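Local coordinates for clavulanic acid biosynthesis oligopeptide binding protein 2 (Streptomyces clavuligerus, PDB 2WOL) that probably binds oligopeptides or related small solutes, as a family 5 extracellular solute-binding protein belonging to the clavulanic acid biosynthesis pathway, at residues G396-K401 with L425-Y430; H305-Q310 with L446-T451; D336-P341 with R403-A408. All coordinates share one frame; numbering follows the deposited sequence.

Contact 1 (G396-K401 with L425-Y430); sequences GTQRGK and LDVATY
Tyr430 and Gln398 meet ring against side chain where strands 391-398 and 418-425, parallel neighbours joined through helix 401-414 in a beta-alpha-beta crossover, come to their C-terminal ends.

The aromatic contact is a CH-pi one. Gln398 CG, anti to its own carbonyl carbon (chi1 -67°), stands over the middle of the Tyr430 ring, 3.5 Å from the centroid. Beyond CG the chain stays extended and carries the amide to the CB end of the ring, where NE2 comes within 3.2 Å of Tyr430 CB. The amide plane is turned 66° from the ring, a steep tilt rather than a stack. Leu425 CB lies at the ring edge, in its plane.

Backbone polar groups tie the two ends together. Leu425 N gives a 2.8 Å hydrogen bond to Thr397 O. Where the next rung of a parallel ladder would fall, a water takes over: it accepts from Arg399 N at 2.8 Å and donates to Leu425 O at 2.6 Å. Between the two segments there is thus one direct backbone bond and, next to it, one bridged by water.

Charge and apolar contacts finish the outer side. The Arg399 guanidinium passes near Leu425 O without bonding it; NH1 is held in a salt bridge by Glu424. Val427 opens a type I turn ending at Tyr430, and its CG2 packs 4.2 Å from Arg399 N.

At the inner end, the Tyr430 hydroxyl is hydrogen-bonded to Val450 O of the next strand, while OH rests 3.4 Å from Thr397 CA.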
loop_
_atom_site.group_PDB
_atom_site.type_symbol
_atom_site.label_atom_id
_atom_site.label_comp_id
_atom_site.label_asym_id
_atom_site.label_seq_id
_atom_site.Cartn_x
_atom_site.Cartn_y
_atom_site.Cartn_z
ATOM N N GLY A 396 -10.301 1.718 -20.596
ATOM C CA GLY A 396 -9.417 0.583 -20.341
ATOM C C GLY A 396 -9.679 -0.030 -18.979
ATOM O O GLY A 396 -9.923 0.685 -18.004
ATOM N N THR A 397 -9.622 -1.359 -18.907
ATOM C CA THR A 397 -9.922 -2.072 -17.668
ATOM C C THR A 397 -9.306 -3.475 -17.645
ATOM O O THR A 397 -8.685 -3.900 -18.620
ATOM C CB THR A 397 -11.453 -2.149 -17.428
ATOM O OG1 THR A 397 -11.710 -2.605 -16.097
ATOM C CG2 THR A 397 -12.128 -3.084 -18.425
ATOM N N GLN A 398 -9.465 -4.160 -16.513
ATOM C CA GLN A 398 -9.129 -5.580 -16.355
ATOM C C GLN A 398 -10.407 -6.395 -16.449
ATOM O O GLN A 398 -11.498 -5.870 -16.219
ATOM C CB GLN A 398 -8.566 -5.852 -14.956
ATOM C CG GLN A 398 -7.221 -5.260 -14.608
ATOM C CD GLN A 398 -6.789 -5.619 -13.188
ATOM O OE1 GLN A 398 -7.616 -5.983 -12.344
ATOM N NE2 GLN A 398 -5.493 -5.524 -12.921
ATOM N N ARG A 399 -10.271 -7.689 -16.743
ATOM C CA ARG A 399 -11.354 -8.650 -16.526
ATOM C C ARG A 399 -11.684 -8.742 -15.037
ATOM O O ARG A 399 -10.802 -8.580 -14.191
ATOM C CB ARG A 399 -10.962 -10.035 -17.054
ATOM C CG ARG A 399 -11.315 -10.266 -18.514
ATOM C CD ARG A 399 -10.529 -11.422 -19.128
ATOM N NE ARG A 399 -9.168 -11.038 -19.512
ATOM C CZ ARG A 399 -8.815 -10.581 -20.713
ATOM N NH1 ARG A 399 -9.719 -10.433 -21.674
ATOM N NH2 ARG A 399 -7.547 -10.266 -20.954
ATOM N N GLY A 400 -12.954 -8.991 -14.721
ATOM C CA GLY A 400 -13.385 -9.165 -13.335
ATOM C C GLY A 400 -14.122 -7.966 -12.767
ATOM O O GLY A 400 -14.976 -7.378 -13.433
ATOM N N LYS A 401 -13.784 -7.605 -11.530
ATOM C CA LYS A 401 -14.460 -6.521 -10.813
ATOM C C LYS A 401 -14.256 -5.165 -11.486
ATOM O O LYS A 401 -15.150 -4.312 -11.468
ATOM C CB LYS A 401 -13.992 -6.466 -9.354
ATOM C CG LYS A 401 -15.034 -5.930 -8.379
ATOM C CD LYS A 401 -16.152 -6.938 -8.139
ATOM C CE LYS A 401 -17.202 -6.391 -7.186
ATOM N NZ LYS A 401 -18.491 -7.138 -7.284
ATOM N N LEU A 425 -7.443 -5.310 -20.710
ATOM C CA LEU A 425 -6.008 -5.544 -20.748
ATOM C C LEU A 425 -5.654 -6.695 -19.812
ATOM O O LEU A 425 -6.372 -6.956 -18.844
ATOM C CB LEU A 425 -5.243 -4.275 -20.354
ATOM C CG LEU A 425 -5.495 -3.004 -21.177
ATOM C CD1 LEU A 425 -4.854 -1.790 -20.510
ATOM C CD2 LEU A 425 -5.002 -3.164 -22.616
ATOM N N ASP A 426 -4.548 -7.377 -20.106
ATOM C CA ASP A 426 -4.067 -8.498 -19.295
ATOM C C ASP A 426 -3.980 -8.127 -17.815
ATOM O O ASP A 426 -3.430 -7.081 -17.457
ATOM C CB ASP A 426 -2.698 -8.963 -19.799
ATOM C CG ASP A 426 -2.376 -10.397 -19.402
ATOM O OD1 ASP A 426 -2.722 -10.820 -18.275
ATOM O OD2 ASP A 426 -1.759 -11.104 -20.226
ATOM N N VAL A 427 -4.525 -8.998 -16.966
ATOM C CA VAL A 427 -4.602 -8.767 -15.522
ATOM C C VAL A 427 -3.218 -8.708 -14.865
ATOM O O VAL A 427 -2.918 -7.769 -14.122
ATOM C CB VAL A 427 -5.488 -9.843 -14.821
ATOM C CG1 VAL A 427 -5.443 -9.697 -13.303
ATOM C CG2 VAL A 427 -6.929 -9.759 -15.317
ATOM N N ALA A 428 -2.386 -9.707 -15.157
ATOM C CA ALA A 428 -1.076 -9.863 -14.521
ATOM C C ALA A 428 -0.124 -8.691 -14.771
ATOM O O ALA A 428 0.685 -8.351 -13.903
ATOM C CB ALA A 428 -0.431 -11.171 -14.959
ATOM N N THR A 429 -0.228 -8.079 -15.949
ATOM C CA THR A 429 0.659 -6.983 -16.337
ATOM C C THR A 429 -0.060 -5.634 -16.433
ATOM O O THR A 429 0.454 -4.702 -17.052
ATOM C CB THR A 429 1.338 -7.264 -17.692
ATOM O OG1 THR A 429 0.336 -7.420 -18.704
ATOM C CG2 THR A 429 2.204 -8.521 -17.623
ATOM N N TYR A 430 -1.235 -5.532 -15.817
ATOM C CA TYR A 430 -2.072 -4.331 -15.924
ATOM C C TYR A 430 -1.358 -3.056 -15.474
ATOM O O TYR A 430 -1.538 -1.992 -16.069
ATOM C CB TYR A 430 -3.370 -4.517 -15.138
ATOM C CG TYR A 430 -4.419 -3.455 -15.397
ATOM C CD1 TYR A 430 -5.076 -3.382 -16.626
ATOM C CD2 TYR A 430 -4.770 -2.538 -14.405
ATOM C CE1 TYR A 430 -6.047 -2.419 -16.866
ATOM C CE2 TYR A 430 -5.747 -1.569 -14.634
ATOM C CZ TYR A 430 -6.377 -1.515 -15.868
ATOM O OH TYR A 430 -7.341 -0.564 -16.110
HETATM O O HOH W 1 -8.264 -8.630 -18.415
#

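Contact 2 (H305-Q310 with L446-T451); sequences HFVAMQ and LGLLVT
Gln310 folds its side chain back over the start of the opposing strand, touching Leu446, Gly447 and Leu449 on the way. Its CB starts 3.9 Å from Leu446 O, and CG stays beside that same carbonyl. At chi2 (54°) the chain bends, putting CD against the Leu449 CD1 methyl at 3.7 Å, with the two side chains crossing at about a right angle. OE1 is 4.1 Å from the same Leu449 CD1. NE2 does the polar work: it donates to Leu446 O at 3.1 Å, nearly straight at 172° and in the plane of the amide, and to Ala308 O, two residues back in its own segment, at 3.2 Å, approaching that oxygen from well above the carbonyl plane. Ala308 O is therefore gripped twice, since Leu449 N also donates to it. Two bonds to main-chain oxygens fix the rotation of this buried amide.

The strands themselves, 303-309 and 448-453, are antiparallel neighbours in the mixed sheet of an alpha/beta lobe, their short axes 158° apart in direction. Phe306 with Thr451 and Ala308 with Leu449 are hydrogen-bonded pairs, alternating with the non-hydrogen-bonded pairs Val307 with Val450 and Met309 with Leu448. Strand 523-534 bonds to the far edge of 303-309.

On the face of Phe306 and Thr451 the two side chains run side by side. Thr451 CG2 sits over one face of the phenyl ring, 3.7 Å from its centroid and displaced toward the rim near CZ. The face of Val307, Met309, Leu448 and Val450 is apolar: Met309 CG touches Leu448 CD2 at 4.0 Å, Val307 CG1 touches Leu448 CB at 4.0 Å, and helices 319-327 and 401-414 lie against it.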
loop_
_atom_site.group_PDB
_atom_site.type_symbol
_atom_site.label_atom_id
_atom_site.label_comp_id
_atom_site.label_asym_id
_atom_site.label_seq_id
_atom_site.Cartn_x
_atom_site.Cartn_y
_atom_site.Cartn_z
ATOM N N HIS A 305 -10.529 3.388 -5.159
ATOM C CA HIS A 305 -10.953 2.956 -6.476
ATOM C C HIS A 305 -11.355 4.206 -7.249
ATOM O O HIS A 305 -12.150 5.015 -6.765
ATOM C CB HIS A 305 -12.131 1.987 -6.354
ATOM C CG HIS A 305 -12.428 1.224 -7.607
ATOM N ND1 HIS A 305 -11.507 0.392 -8.208
ATOM C CD2 HIS A 305 -13.552 1.145 -8.357
ATOM C CE1 HIS A 305 -12.046 -0.154 -9.283
ATOM N NE2 HIS A 305 -13.284 0.290 -9.399
ATOM N N PHE A 306 -10.794 4.374 -8.443
ATOM C CA PHE A 306 -11.053 5.576 -9.225
ATOM C C PHE A 306 -10.981 5.342 -10.727
ATOM O O PHE A 306 -10.535 4.292 -11.186
ATOM C CB PHE A 306 -10.120 6.732 -8.802
ATOM C CG PHE A 306 -8.655 6.493 -9.083
ATOM C CD1 PHE A 306 -8.063 7.011 -10.233
ATOM C CD2 PHE A 306 -7.861 5.786 -8.182
ATOM C CE1 PHE A 306 -6.709 6.816 -10.490
ATOM C CE2 PHE A 306 -6.505 5.586 -8.430
ATOM C CZ PHE A 306 -5.929 6.100 -9.591
ATOM N N VAL A 307 -11.451 6.333 -11.479
ATOM C CA VAL A 307 -11.304 6.358 -12.926
ATOM C C VAL A 307 -10.404 7.540 -13.281
ATOM O O VAL A 307 -10.628 8.667 -12.821
ATOM C CB VAL A 307 -12.675 6.479 -13.640
ATOM C CG1 VAL A 307 -12.495 6.663 -15.148
ATOM C CG2 VAL A 307 -13.542 5.255 -13.347
ATOM N N ALA A 308 -9.377 7.269 -14.079
ATOM C CA ALA A 308 -8.474 8.309 -14.551
ATOM C C ALA A 308 -8.828 8.698 -15.976
ATOM O O ALA A 308 -9.177 7.845 -16.784
ATOM C CB ALA A 308 -7.030 7.828 -14.478
ATOM N N MET A 309 -8.743 9.994 -16.266
ATOM C CA MET A 309 -8.932 10.508 -17.619
ATOM C C MET A 309 -7.641 11.133 -18.142
ATOM O O MET A 309 -6.957 11.862 -17.422
ATOM C CB MET A 309 -10.092 11.497 -17.666
ATOM C CG MET A 309 -11.444 10.805 -17.674
ATOM S SD MET A 309 -12.833 11.935 -17.550
ATOM C CE MET A 309 -12.897 12.231 -15.785
ATOM N N GLN A 310 -7.323 10.829 -19.399
ATOM C CA GLN A 310 -6.007 11.101 -19.975
ATOM C C GLN A 310 -6.046 12.251 -20.981
ATOM O O GLN A 310 -6.529 12.065 -22.094
ATOM C CB GLN A 310 -5.478 9.836 -20.663
ATOM C CG GLN A 310 -4.952 8.743 -19.730
ATOM C CD GLN A 310 -5.949 8.336 -18.666
ATOM O OE1 GLN A 310 -5.811 8.719 -17.507
ATOM N NE2 GLN A 310 -6.973 7.584 -19.059
ATOM N N LEU A 446 -6.805 4.984 -24.752
ATOM C CA LEU A 446 -7.570 4.772 -23.525
ATOM C C LEU A 446 -7.795 6.087 -22.785
ATOM O O LEU A 446 -7.019 6.472 -21.904
ATOM C CB LEU A 446 -6.871 3.739 -22.628
ATOM C CG LEU A 446 -6.545 2.401 -23.307
ATOM C CD1 LEU A 446 -5.756 1.469 -22.396
ATOM C CD2 LEU A 446 -7.812 1.712 -23.825
ATOM N N GLY A 447 -8.869 6.775 -23.164
ATOM C CA GLY A 447 -9.217 8.079 -22.607
ATOM C C GLY A 447 -9.640 8.006 -21.154
ATOM O O GLY A 447 -9.484 8.978 -20.412
ATOM N N LEU A 448 -10.193 6.855 -20.767
ATOM C CA LEU A 448 -10.516 6.560 -19.372
ATOM C C LEU A 448 -9.881 5.239 -18.962
ATOM O O LEU A 448 -9.735 4.334 -19.789
ATOM C CB LEU A 448 -12.033 6.480 -19.152
ATOM C CG LEU A 448 -12.926 7.586 -19.718
ATOM C CD1 LEU A 448 -13.555 7.115 -21.025
ATOM C CD2 LEU A 448 -14.009 7.980 -18.733
ATOM N N LEU A 449 -9.518 5.136 -17.685
ATOM C CA LEU A 449 -8.896 3.931 -17.129
ATOM C C LEU A 449 -9.471 3.640 -15.755
ATOM O O LEU A 449 -9.573 4.545 -14.918
ATOM C CB LEU A 449 -7.379 4.111 -17.009
ATOM C CG LEU A 449 -6.573 4.190 -18.308
ATOM C CD1 LEU A 449 -5.176 4.734 -18.046
ATOM C CD2 LEU A 449 -6.506 2.805 -18.962
ATOM N N VAL A 450 -9.839 2.381 -15.520
ATOM C CA VAL A 450 -10.305 1.944 -14.205
ATOM C C VAL A 450 -9.130 1.372 -13.430
ATOM O O VAL A 450 -8.403 0.515 -13.933
ATOM C CB VAL A 450 -11.403 0.855 -14.309
ATOM C CG1 VAL A 450 -11.846 0.385 -12.912
ATOM C CG2 VAL A 450 -12.595 1.365 -15.097
ATOM N N THR A 451 -8.939 1.837 -12.200
ATOM C CA THR A 451 -7.898 1.260 -11.364
ATOM C C THR A 451 -8.184 1.404 -9.875
ATOM O O THR A 451 -9.166 2.028 -9.479
ATOM C CB THR A 451 -6.490 1.810 -11.733
ATOM O OG1 THR A 451 -5.485 0.938 -11.201
ATOM C CG2 THR A 451 -6.280 3.224 -11.214
#

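Contact 3 (D336-P341 with R403-A408); sequences DARGGP and RLVADA
Val405 carries CG1 anti to its backbone N (chi1 169°), which leaves CG2 anti to the carbonyl carbon and 4.1 Å from Ala337 CB. Arg338 answers from the other segment: chi2 of 65° bends its chain and brings CD alongside the same methyl, 4.2 Å from Val405 CG2.

Ala337 is the centre of the contact. Its CB points at helix 401-414 and settles among Leu404, Val405 and Ala408. The methyl is 4.0 Å from Ala408 CB and 3.5 Å from Leu404 O. That oxygen is already used inside the helix, accepting from Ala408 N. Leu404 CB also points across the contact and lies 3.8 Å from Ala337 O.

The approach is made at the very end of helix 331-337. A Schellman motif closes that helix: Gly339, with phi 130°, reverses the chain after the last turn and directs it away from the neighbouring helix, on to the cis peptide before Pro341. The joint is thus the C-terminal tip of one helix set against the flank of another.

The charged pair of helix 401-414 takes no part in the contact: Arg403 NE holds Asp407 OD1 in a salt bridge of 2.9 Å, meeting the syn side of the carboxylate one helical turn on, and Arg403 NH1 goes to Glu424 of strand 418-425.

No hydrogen bond or ion pair crosses between the segments, so attraction rests on van der Waals contact, chiefly of the Ala337 methyl and Arg338 CD, and the small Ala337 side chain lets the two backbones come as near as 5.2 Å between its CA and Val405 CA.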
loop_
_atom_site.group_PDB
_atom_site.type_symbol
_atom_site.label_atom_id
_atom_site.label_comp_id
_atom_site.label_asym_id
_atom_site.label_seq_id
_atom_site.Cartn_x
_atom_site.Cartn_y
_atom_site.Cartn_z
ATOM N N ASP A 336 -22.337 -0.111 -6.647
ATOM C CA ASP A 336 -22.979 -1.420 -6.775
ATOM C C ASP A 336 -22.121 -2.372 -7.604
ATOM O O ASP A 336 -22.043 -3.564 -7.301
ATOM C CB ASP A 336 -24.389 -1.292 -7.360
ATOM C CG ASP A 336 -25.403 -0.767 -6.349
ATOM O OD1 ASP A 336 -25.042 -0.577 -5.169
ATOM O OD2 ASP A 336 -26.570 -0.540 -6.738
ATOM N N ALA A 337 -21.460 -1.835 -8.629
ATOM C CA ALA A 337 -20.526 -2.615 -9.437
ATOM C C ALA A 337 -19.321 -3.059 -8.608
ATOM O O ALA A 337 -18.688 -4.069 -8.918
ATOM C CB ALA A 337 -20.077 -1.814 -10.653
ATOM N N ARG A 338 -19.021 -2.297 -7.556
ATOM C CA ARG A 338 -17.888 -2.560 -6.668
ATOM C C ARG A 338 -18.267 -3.440 -5.461
ATOM O O ARG A 338 -17.403 -3.800 -4.656
ATOM C CB ARG A 338 -17.268 -1.227 -6.204
ATOM C CG ARG A 338 -15.878 -1.335 -5.576
ATOM C CD ARG A 338 -14.841 -1.804 -6.587
ATOM N NE ARG A 338 -13.932 -2.786 -6.004
ATOM C CZ ARG A 338 -13.009 -3.460 -6.687
ATOM N NH1 ARG A 338 -12.852 -3.258 -7.991
ATOM N NH2 ARG A 338 -12.232 -4.335 -6.060
ATOM N N GLY A 339 -19.545 -3.793 -5.341
ATOM C CA GLY A 339 -20.004 -4.654 -4.243
ATOM C C GLY A 339 -21.213 -4.145 -3.475
ATOM O O GLY A 339 -21.699 -4.815 -2.557
ATOM N N GLY A 340 -21.693 -2.957 -3.841
ATOM C CA GLY A 340 -22.919 -2.403 -3.266
ATOM C C GLY A 340 -24.117 -3.282 -3.599
ATOM O O GLY A 340 -24.028 -4.143 -4.485
ATOM N N PRO A 341 -25.261 -3.058 -2.926
ATOM C CA PRO A 341 -25.568 -1.947 -2.020
ATOM C C PRO A 341 -24.949 -1.980 -0.614
ATOM O O PRO A 341 -24.905 -0.935 0.040
ATOM C CB PRO A 341 -27.095 -2.007 -1.913
ATOM C CG PRO A 341 -27.422 -3.437 -2.103
ATOM C CD PRO A 341 -26.411 -3.971 -3.080
ATOM N N ARG A 403 -13.979 -4.762 -14.675
ATOM C CA ARG A 403 -14.857 -4.784 -15.849
ATOM C C ARG A 403 -16.286 -4.375 -15.492
ATOM O O ARG A 403 -16.920 -3.613 -16.229
ATOM C CB ARG A 403 -14.834 -6.159 -16.538
ATOM C CG ARG A 403 -15.792 -6.304 -17.726
ATOM C CD ARG A 403 -15.519 -5.265 -18.809
ATOM N NE ARG A 403 -16.618 -5.150 -19.768
ATOM C CZ ARG A 403 -16.596 -5.632 -21.007
ATOM N NH1 ARG A 403 -15.528 -6.272 -21.466
ATOM N NH2 ARG A 403 -17.648 -5.465 -21.797
ATOM N N LEU A 404 -16.780 -4.871 -14.359
ATOM C CA LEU A 404 -18.099 -4.474 -13.864
ATOM C C LEU A 404 -18.178 -2.965 -13.649
ATOM O O LEU A 404 -19.176 -2.335 -14.002
ATOM C CB LEU A 404 -18.452 -5.211 -12.566
ATOM C CG LEU A 404 -18.600 -6.736 -12.605
ATOM C CD1 LEU A 404 -18.918 -7.259 -11.212
ATOM C CD2 LEU A 404 -19.660 -7.185 -13.602
ATOM N N VAL A 405 -17.119 -2.395 -13.080
ATOM C CA VAL A 405 -17.028 -0.947 -12.894
ATOM C C VAL A 405 -17.013 -0.226 -14.248
ATOM O O VAL A 405 -17.741 0.755 -14.439
ATOM C CB VAL A 405 -15.815 -0.561 -12.010
ATOM C CG1 VAL A 405 -15.567 0.947 -12.031
ATOM C CG2 VAL A 405 -16.031 -1.048 -10.579
ATOM N N ALA A 406 -16.217 -0.732 -15.190
ATOM C CA ALA A 406 -16.169 -0.164 -16.541
ATOM C C ALA A 406 -17.554 -0.128 -17.191
ATOM O O ALA A 406 -17.938 0.886 -17.777
ATOM C CB ALA A 406 -15.184 -0.929 -17.423
ATOM N N ASP A 407 -18.295 -1.231 -17.069
ATOM C CA ASP A 407 -19.653 -1.331 -17.610
ATOM C C ASP A 407 -20.583 -0.286 -16.996
ATOM O O ASP A 407 -21.431 0.282 -17.689
ATOM C CB ASP A 407 -20.235 -2.733 -17.391
ATOM C CG ASP A 407 -19.538 -3.803 -18.224
ATOM O OD1 ASP A 407 -18.894 -3.464 -19.242
ATOM O OD2 ASP A 407 -19.648 -4.994 -17.856
ATOM N N ALA A 408 -20.423 -0.045 -15.697
ATOM C CA ALA A 408 -21.193 0.983 -15.002
ATOM C C ALA A 408 -20.823 2.393 -15.475
ATOM O O ALA A 408 -21.673 3.291 -15.496
ATOM C CB ALA A 408 -21.028 0.847 -13.498
#

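All three contacts lie in one lobe of the protein. Contacts 1 and 2, with centres about 12 Å apart, share a sheet: strand 448-453 has 303-309 on one side and 391-398 on the other, and Gly396 N lies 2.8 Å from Leu448 O, a probable hydrogen bond. Contact 3 sits about 14 Å from contact 2, centre to centre, with helix 401-414 laid on the sheet; Val405 CG1 meets Val450 CG1 at 3.9 Å. That helix follows directly from the strand of contact 1, whose centre is about 15 Å from that of contact 3, and Lys401 CE packs 3.3 Å from Ala337 O.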